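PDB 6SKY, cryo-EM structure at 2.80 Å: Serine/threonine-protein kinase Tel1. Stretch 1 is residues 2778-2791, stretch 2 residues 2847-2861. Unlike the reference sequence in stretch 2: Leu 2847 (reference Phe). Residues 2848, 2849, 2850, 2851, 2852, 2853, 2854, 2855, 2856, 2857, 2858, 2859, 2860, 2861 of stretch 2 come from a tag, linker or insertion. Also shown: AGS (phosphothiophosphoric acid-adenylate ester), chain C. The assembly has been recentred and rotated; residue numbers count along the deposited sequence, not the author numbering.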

# COMPACT_ATOMS: atom_id res chain seq x y z
N ILE A 2778 31.20 7.27 -20.91
CA ILE A 2778 31.44 8.30 -21.89
C ILE A 2778 30.82 7.84 -23.20
O ILE A 2778 30.34 6.72 -23.31
CB ILE A 2778 32.94 8.61 -22.06
CG1 ILE A 2778 33.67 7.37 -22.54
CG2 ILE A 2778 33.53 9.02 -20.75
CD1 ILE A 2778 35.12 7.55 -22.63
N ASP A 2779 30.81 8.73 -24.19
CA ASP A 2779 30.39 8.38 -25.55
C ASP A 2779 28.93 7.92 -25.56
O ASP A 2779 28.59 6.82 -25.97
CB ASP A 2779 31.34 7.31 -26.11
CG ASP A 2779 31.22 7.12 -27.62
OD1 ASP A 2779 30.10 6.97 -28.14
OD2 ASP A 2779 32.28 7.08 -28.27
N LEU A 2780 28.06 8.82 -25.10
CA LEU A 2780 26.67 8.48 -24.80
C LEU A 2780 25.73 8.79 -25.95
O LEU A 2780 24.56 9.11 -25.72
CB LEU A 2780 26.22 9.22 -23.54
CG LEU A 2780 26.93 8.94 -22.23
CD1 LEU A 2780 26.39 9.85 -21.17
CD2 LEU A 2780 26.75 7.52 -21.81
N GLY A 2781 26.19 8.69 -27.19
CA GLY A 2781 25.40 9.16 -28.31
C GLY A 2781 24.42 8.17 -28.90
O GLY A 2781 23.46 8.58 -29.56
N VAL A 2782 24.65 6.88 -28.70
CA VAL A 2782 23.75 5.84 -29.20
C VAL A 2782 22.74 5.57 -28.09
O VAL A 2782 22.98 4.76 -27.20
CB VAL A 2782 24.50 4.58 -29.62
CG1 VAL A 2782 23.55 3.52 -30.05
CG2 VAL A 2782 25.46 4.90 -30.73
N ALA A 2783 21.62 6.26 -28.13
CA ALA A 2783 20.60 6.13 -27.11
C ALA A 2783 19.28 5.78 -27.77
O ALA A 2783 19.20 5.59 -28.98
CB ALA A 2783 20.48 7.40 -26.27
N PHE A 2784 18.23 5.70 -26.96
CA PHE A 2784 16.87 5.46 -27.44
C PHE A 2784 16.80 4.24 -28.35
O PHE A 2784 16.15 4.25 -29.39
CB PHE A 2784 16.31 6.69 -28.12
CG PHE A 2784 16.26 7.88 -27.23
CD1 PHE A 2784 15.44 7.90 -26.13
CD2 PHE A 2784 17.07 8.96 -27.46
CE1 PHE A 2784 15.41 8.97 -25.30
CE2 PHE A 2784 17.04 10.04 -26.63
CZ PHE A 2784 16.21 10.05 -25.55
N GLU A 2785 17.49 3.18 -27.95
CA GLU A 2785 17.45 1.87 -28.58
C GLU A 2785 18.00 1.88 -30.00
O GLU A 2785 17.71 0.96 -30.77
CB GLU A 2785 16.04 1.30 -28.58
CG GLU A 2785 15.29 1.46 -27.28
CD GLU A 2785 15.55 0.35 -26.31
OE1 GLU A 2785 16.66 -0.21 -26.34
OE2 GLU A 2785 14.64 0.02 -25.52
N MET A 2786 18.80 2.87 -30.37
CA MET A 2786 19.42 2.88 -31.69
C MET A 2786 20.37 1.70 -31.89
O MET A 2786 20.81 1.48 -33.01
CB MET A 2786 20.22 4.16 -31.91
CG MET A 2786 19.42 5.42 -32.00
SD MET A 2786 20.50 6.86 -32.06
CE MET A 2786 19.48 8.09 -31.27
N GLY A 2787 20.69 0.97 -30.83
CA GLY A 2787 21.70 -0.06 -30.89
C GLY A 2787 21.19 -1.42 -31.28
O GLY A 2787 21.98 -2.28 -31.68
N ARG A 2788 19.90 -1.66 -31.17
CA ARG A 2788 19.33 -2.91 -31.64
C ARG A 2788 18.88 -2.82 -33.09
O ARG A 2788 18.19 -3.73 -33.57
CB ARG A 2788 18.17 -3.34 -30.74
CG ARG A 2788 17.19 -2.27 -30.39
CD ARG A 2788 16.26 -2.78 -29.33
NE ARG A 2788 16.96 -2.98 -28.07
CZ ARG A 2788 16.64 -3.90 -27.17
NH1 ARG A 2788 17.34 -4.00 -26.05
NH2 ARG A 2788 15.65 -4.75 -27.41
N VAL A 2789 19.26 -1.76 -33.79
CA VAL A 2789 19.06 -1.65 -35.23
C VAL A 2789 20.33 -1.95 -36.01
O VAL A 2789 20.28 -2.10 -37.24
CB VAL A 2789 18.53 -0.24 -35.58
CG1 VAL A 2789 18.04 -0.17 -37.00
CG2 VAL A 2789 17.40 0.12 -34.65
N LEU A 2790 21.46 -2.10 -35.34
CA LEU A 2790 22.74 -2.39 -35.97
C LEU A 2790 22.70 -3.73 -36.70
O LEU A 2790 21.74 -4.49 -36.53
CB LEU A 2790 23.85 -2.38 -34.92
CG LEU A 2790 23.90 -1.13 -34.05
CD1 LEU A 2790 24.99 -1.25 -33.02
CD2 LEU A 2790 24.11 0.10 -34.90
N PRO A 2791 23.70 -4.05 -37.52
CA PRO A 2791 23.71 -5.38 -38.17
C PRO A 2791 23.72 -6.54 -37.19
O PRO A 2791 22.92 -7.47 -37.34
CB PRO A 2791 24.99 -5.32 -39.01
CG PRO A 2791 25.14 -3.91 -39.34
CD PRO A 2791 24.68 -3.15 -38.14
N LEU A 2847 18.21 19.99 -34.44
CA LEU A 2847 19.47 19.40 -34.86
C LEU A 2847 19.76 18.05 -34.23
O LEU A 2847 20.81 17.48 -34.50
CB LEU A 2847 20.61 20.37 -34.55
CG LEU A 2847 20.59 21.69 -35.31
CD1 LEU A 2847 21.61 22.64 -34.74
CD2 LEU A 2847 20.86 21.43 -36.76
N TYR A 2848 18.87 17.53 -33.40
CA TYR A 2848 19.07 16.22 -32.80
C TYR A 2848 18.48 15.16 -33.71
O TYR A 2848 17.33 15.25 -34.11
CB TYR A 2848 18.43 16.16 -31.41
CG TYR A 2848 18.74 14.87 -30.69
CD1 TYR A 2848 20.00 14.63 -30.19
CD2 TYR A 2848 17.78 13.90 -30.53
CE1 TYR A 2848 20.30 13.47 -29.56
CE2 TYR A 2848 18.07 12.73 -29.90
CZ TYR A 2848 19.32 12.52 -29.41
OH TYR A 2848 19.61 11.34 -28.78
N GLN A 2849 19.29 14.15 -34.04
CA GLN A 2849 18.86 13.08 -34.92
C GLN A 2849 18.34 11.91 -34.10
O GLN A 2849 19.00 11.46 -33.17
CB GLN A 2849 20.02 12.61 -35.81
CG GLN A 2849 20.92 13.70 -36.32
CD GLN A 2849 20.24 14.59 -37.34
OE1 GLN A 2849 20.59 15.75 -37.51
NE2 GLN A 2849 19.26 14.03 -38.05
N TRP A 2850 17.17 11.41 -34.46
CA TRP A 2850 16.55 10.33 -33.73
C TRP A 2850 16.80 8.97 -34.34
O TRP A 2850 16.26 7.97 -33.86
CB TRP A 2850 15.05 10.56 -33.61
CG TRP A 2850 14.73 11.68 -32.72
CD1 TRP A 2850 14.65 12.98 -33.06
CD2 TRP A 2850 14.47 11.61 -31.33
NE1 TRP A 2850 14.33 13.74 -31.96
CE2 TRP A 2850 14.21 12.91 -30.88
CE3 TRP A 2850 14.41 10.56 -30.41
CZ2 TRP A 2850 13.91 13.19 -29.56
CZ3 TRP A 2850 14.11 10.85 -29.11
CH2 TRP A 2850 13.87 12.15 -28.69
N SER A 2851 17.61 8.90 -35.39
CA SER A 2851 18.11 7.65 -35.91
C SER A 2851 19.62 7.75 -35.98
O SER A 2851 20.21 8.80 -35.72
CB SER A 2851 17.53 7.33 -37.29
OG SER A 2851 18.21 6.24 -37.87
N ILE A 2852 20.26 6.65 -36.34
CA ILE A 2852 21.71 6.56 -36.37
C ILE A 2852 22.13 6.50 -37.83
O ILE A 2852 21.83 5.53 -38.54
CB ILE A 2852 22.21 5.36 -35.55
CG1 ILE A 2852 23.72 5.21 -35.65
CG2 ILE A 2852 21.48 4.08 -35.93
CD1 ILE A 2852 24.26 4.19 -34.69
N SER A 2853 22.79 7.55 -38.29
CA SER A 2853 23.10 7.68 -39.71
C SER A 2853 24.13 6.63 -40.12
O SER A 2853 25.03 6.32 -39.35
CB SER A 2853 23.63 9.08 -40.01
OG SER A 2853 22.75 10.07 -39.51
N PRO A 2854 24.02 6.09 -41.34
CA PRO A 2854 24.88 4.96 -41.72
C PRO A 2854 26.37 5.24 -41.61
O PRO A 2854 27.16 4.29 -41.60
CB PRO A 2854 24.48 4.69 -43.18
CG PRO A 2854 23.09 5.21 -43.28
CD PRO A 2854 23.06 6.43 -42.40
N VAL A 2855 26.78 6.51 -41.51
CA VAL A 2855 28.19 6.82 -41.31
C VAL A 2855 28.67 6.26 -39.98
O VAL A 2855 29.62 5.47 -39.91
CB VAL A 2855 28.43 8.33 -41.41
CG1 VAL A 2855 28.62 8.74 -42.86
CG2 VAL A 2855 27.25 9.08 -40.82
N ARG A 2856 28.00 6.63 -38.89
CA ARG A 2856 28.40 6.10 -37.59
C ARG A 2856 28.03 4.63 -37.46
O ARG A 2856 28.72 3.89 -36.76
CB ARG A 2856 27.77 6.92 -36.46
CG ARG A 2856 28.30 6.53 -35.09
CD ARG A 2856 27.83 7.47 -34.00
NE ARG A 2856 28.33 7.07 -32.69
CZ ARG A 2856 28.20 7.79 -31.58
NH1 ARG A 2856 27.59 8.96 -31.63
NH2 ARG A 2856 28.69 7.34 -30.43
N MET A 2857 26.96 4.20 -38.13
CA MET A 2857 26.62 2.78 -38.09
C MET A 2857 27.71 1.93 -38.72
O MET A 2857 27.94 0.79 -38.28
CB MET A 2857 25.28 2.55 -38.80
CG MET A 2857 24.89 1.09 -38.89
SD MET A 2857 23.24 0.84 -39.56
CE MET A 2857 22.24 1.39 -38.19
N ALA A 2858 28.40 2.45 -39.73
CA ALA A 2858 29.57 1.76 -40.26
C ALA A 2858 30.81 1.99 -39.42
O ALA A 2858 31.72 1.16 -39.44
CB ALA A 2858 29.83 2.21 -41.70
N LYS A 2859 30.86 3.09 -38.68
CA LYS A 2859 31.96 3.32 -37.76
C LYS A 2859 31.86 2.50 -36.48
O LYS A 2859 32.83 2.45 -35.72
CB LYS A 2859 32.04 4.81 -37.41
CG LYS A 2859 33.39 5.27 -36.87
CD LYS A 2859 33.44 6.79 -36.75
CE LYS A 2859 34.80 7.25 -36.25
NZ LYS A 2859 34.87 8.73 -36.12
N LEU A 2860 30.71 1.87 -36.22
CA LEU A 2860 30.49 1.14 -34.97
C LEU A 2860 30.73 -0.36 -35.08
O LEU A 2860 31.23 -0.96 -34.13
CB LEU A 2860 29.06 1.37 -34.47
CG LEU A 2860 28.77 2.70 -33.77
CD1 LEU A 2860 27.34 2.75 -33.33
CD2 LEU A 2860 29.69 2.90 -32.60
N GLN A 2861 30.39 -0.99 -36.20
CA GLN A 2861 30.47 -2.44 -36.32
C GLN A 2861 31.21 -2.85 -37.58
O GLN A 2861 30.76 -3.70 -38.34
CB GLN A 2861 29.09 -3.07 -36.29
CG GLN A 2861 28.43 -2.98 -34.96
CD GLN A 2861 27.46 -4.10 -34.74
OE1 GLN A 2861 27.38 -5.02 -35.53
NE2 GLN A 2861 26.71 -4.02 -33.66
PG AGS C . 36.99 2.89 -31.12
S1G AGS C . 36.38 1.29 -30.20
O2G AGS C . 35.89 3.98 -31.10
O3G AGS C . 37.34 2.54 -32.60
PB AGS C . 38.13 4.24 -29.09
O1B AGS C . 36.94 3.78 -28.35
O2B AGS C . 39.47 4.01 -28.38
O3B AGS C . 38.26 3.47 -30.45
PA AGS C . 39.12 6.78 -28.85
O1A AGS C . 40.12 7.03 -29.89
O2A AGS C . 38.38 8.03 -28.37
O3A AGS C . 38.01 5.78 -29.35
O5' AGS C . 39.85 6.07 -27.67
C5' AGS C . 40.88 6.79 -26.96
C4' AGS C . 41.21 6.08 -25.69
O4' AGS C . 41.04 6.98 -24.58
C3' AGS C . 40.35 4.87 -25.36
O3' AGS C . 41.08 3.90 -24.63
C2' AGS C . 39.21 5.47 -24.53
O2' AGS C . 38.72 4.54 -23.59
C1' AGS C . 39.91 6.63 -23.81
N9 AGS C . 39.07 7.81 -23.67
C8 AGS C . 38.18 8.30 -24.58
N7 AGS C . 37.56 9.38 -24.19
C5 AGS C . 38.09 9.63 -22.93
C6 AGS C . 37.85 10.63 -21.98
N6 AGS C . 36.98 11.63 -22.16
N1 AGS C . 38.54 10.59 -20.83
C2 AGS C . 39.42 9.59 -20.65
N3 AGS C . 39.73 8.59 -21.47
C4 AGS C . 39.02 8.66 -22.60

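No hydrogen bond joins the two stretches, although together they bury 776 Å² of surface; the polar link between them is a single salt bridge, and the rest is packing. That bridge runs from Asp 2779 OD1 to Arg 2856 NH2 at 2.7 Å. The carboxylate oxygen lies at the edge of the guanidinium, near its plane, almost in line with the CZ-NH2 bond and so between the two N-H directions; the short distance supports a charge pairing. All four chi angles of Arg 2856 are near 180°, and this extended chain carries its charged end from the helix 2854-2860 to the start of stretch 1.

The flat guanidinium also meets apolar and backbone atoms. Val 2782 CG2 sits over one of its faces, 4.1 Å from Arg 2856 NH2, and Gly 2781 CA is 4.0 Å from Arg 2856 NH1. The missing side chain at Gly 2781 matters here: an ideal CB would point toward stretch 2 and come within 2.6 Å of Arg 2856 NH1, a clash.

Beside the bridge lies an aliphatic cluster. Val 2782 CG2 approaches Leu 2860 CD1 at 3.9 Å and Ile 2852 CD1 at 4.2 Å. Leu 2790 enters the same cluster through its CD2, which is 4.1 Å from Ile 2852 CD1 and 4.0 Å from Met 2857 CE. The CA-to-CB bond of Met 2857 points sideways, but the end of its side chain comes nearer and makes that contact. The other methyl of Leu 2790, CD1, lies 3.3 Å from Gln 2861 NE2. This is van der Waals contact with an amide whose polar atoms are hydrogen-bonded just outside the stretches.

Met 2786, which loses more area to the other stretch than any other residue here, closes the type I' turn begun at Ala 2783; its N donates to Ala 2783 O at 3.1 Å. Its side chain runs along the loop before the helix, with SD 4.2 Å from Ile 2852 CB and CE 3.9 Å from Gln 2849 O.

Within that turn, Phe 2784 directs its CA-to-CB bond toward stretch 2 and meets two aromatic residues differently. Trp 2850 CZ3 lies over one face of the phenyl ring, 3.9 Å from Phe 2784 CD2, yet the planes are inclined at 40° with centroids 5.1 Å apart, an oblique pairing. Tyr 2848 OH instead lies at the ring edge, 3.6 Å from Phe 2784 CE2. Tyr 2848 and Trp 2850, like the rest of stretch 2 after Leu 2847, belong to an insertion, so stretch 2's whole side of the contact is made by inserted residues.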